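Polyphosphate kinase (Porphyromonas gingivalis, PDB 2O8R) probably catalyses the reversible transfer of the terminal phosphate of ATP onto a growing chain of inorganic polyphosphate, with magnesium as cofactor. Local coordinates at residues 276-279 with 280-283. The protein carries 3 engineered substitutions. Sequence-based numbering, arbitrary orientation.
Sequences PDEV and LRYI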
# COMPACT_ATOMS: atom_id res chain seq x y z
N PRO A 276 -33.39 9.02 -18.74
CA PRO A 276 -34.00 8.82 -20.05
C PRO A 276 -33.06 8.09 -21.01
O PRO A 276 -31.84 8.20 -20.87
CB PRO A 276 -34.26 10.25 -20.55
CG PRO A 276 -34.25 11.09 -19.31
CD PRO A 276 -33.22 10.46 -18.43
N ASP A 277 -33.62 7.36 -21.97
CA ASP A 277 -32.79 6.55 -22.88
C ASP A 277 -32.03 7.39 -23.90
O ASP A 277 -31.00 6.95 -24.41
CB ASP A 277 -33.63 5.48 -23.59
CG ASP A 277 -34.50 4.70 -22.64
OD1 ASP A 277 -35.37 5.31 -21.99
OD2 ASP A 277 -34.32 3.47 -22.54
N GLU A 278 -32.53 8.60 -24.18
CA GLU A 278 -31.85 9.51 -25.10
C GLU A 278 -30.43 9.78 -24.62
O GLU A 278 -29.49 9.78 -25.41
CB GLU A 278 -32.61 10.83 -25.25
CG GLU A 278 -34.00 10.70 -25.82
CD GLU A 278 -35.08 10.83 -24.77
OE1 GLU A 278 -35.33 11.96 -24.31
OE2 GLU A 278 -35.68 9.80 -24.40
N VAL A 279 -30.28 10.00 -23.31
CA VAL A 279 -28.97 10.24 -22.72
C VAL A 279 -28.15 8.95 -22.60
O VAL A 279 -26.92 8.98 -22.67
CB VAL A 279 -29.07 11.07 -21.40
CG1 VAL A 279 -30.11 10.50 -20.47
CG2 VAL A 279 -27.72 11.22 -20.71
N LEU A 280 -28.85 7.82 -22.45
CA LEU A 280 -28.18 6.52 -22.50
C LEU A 280 -27.53 6.36 -23.86
O LEU A 280 -26.31 6.19 -23.96
CB LEU A 280 -29.17 5.38 -22.27
CG LEU A 280 -28.64 4.11 -21.60
CD1 LEU A 280 -29.76 3.10 -21.49
CD2 LEU A 280 -27.43 3.49 -22.31
N ARG A 281 -28.35 6.44 -24.90
CA ARG A 281 -27.85 6.31 -26.27
C ARG A 281 -26.96 7.48 -26.65
O ARG A 281 -26.38 7.49 -27.74
CB ARG A 281 -28.99 6.11 -27.28
CG ARG A 281 -29.82 7.34 -27.61
CD ARG A 281 -30.90 7.02 -28.63
NE ARG A 281 -31.81 5.97 -28.16
CZ ARG A 281 -33.05 6.16 -27.74
NH1 ARG A 281 -33.58 7.38 -27.73
NH2 ARG A 281 -33.79 5.13 -27.33
N TYR A 282 -26.83 8.45 -25.76
CA TYR A 282 -25.87 9.52 -25.96
C TYR A 282 -24.48 9.14 -25.46
O TYR A 282 -23.48 9.60 -26.01
CB TYR A 282 -26.34 10.85 -25.35
CG TYR A 282 -25.87 12.02 -26.18
CD1 TYR A 282 -26.65 12.49 -27.24
CD2 TYR A 282 -24.64 12.64 -25.93
CE1 TYR A 282 -26.23 13.55 -28.02
CE2 TYR A 282 -24.21 13.70 -26.70
CZ TYR A 282 -25.01 14.15 -27.75
OH TYR A 282 -24.59 15.21 -28.52
N ILE A 283 -24.41 8.31 -24.42
CA ILE A 283 -23.11 7.75 -24.04
C ILE A 283 -22.88 6.44 -24.81
O ILE A 283 -21.75 5.98 -24.95
CB ILE A 283 -22.95 7.52 -22.53
CG1 ILE A 283 -23.96 8.33 -21.73
CG2 ILE A 283 -21.53 7.88 -22.11
CD1 ILE A 283 -24.31 7.72 -20.38
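R281 folds back along the first turn of its own helix and lays its guanidinium over D277 and E278. Its CG sits between the backbone N and the carbonyl carbon; this chi1 (75°) and an extended chi2 lead the chain back toward the N-terminal end, and the bend at chi3 settles the guanidinium over the D277 carbonyl. One face of the guanidinium thus covers that carbonyl, with O of D277 3.9 Å from the plane, while NH2 of R281 lies 3.8 Å from CB of D277 and its NH1 3.9 Å from CG of E278. Both acids remain near without forming a salt bridge: OE2 of E278 is 4.6 Å from NH1 of R281, the two flat groups inclined by 29°. At this separation any attraction between the opposite charges is probably modest.

Backbone bonds hold the turns together. R281 N bonds to the D277 carbonyl O at 2.7 Å, the same oxygen that the guanidinium overlies. P276, at the N-cap position, takes a weak bond from L280 N to its O. V279 O receives I283 N at 3.1 Å, and Y282 N more weakly.

On the inner side, L280 and I283 touch Y271 and F269 of strand 268-272, respectively; the Y282 ring meets Y179. This short amphipathic helix, charged outside and aliphatic inside, is the crossover of the beta-alpha-beta unit joining parallel strands 268-272 and 294-297 in the PPK1 middle domain.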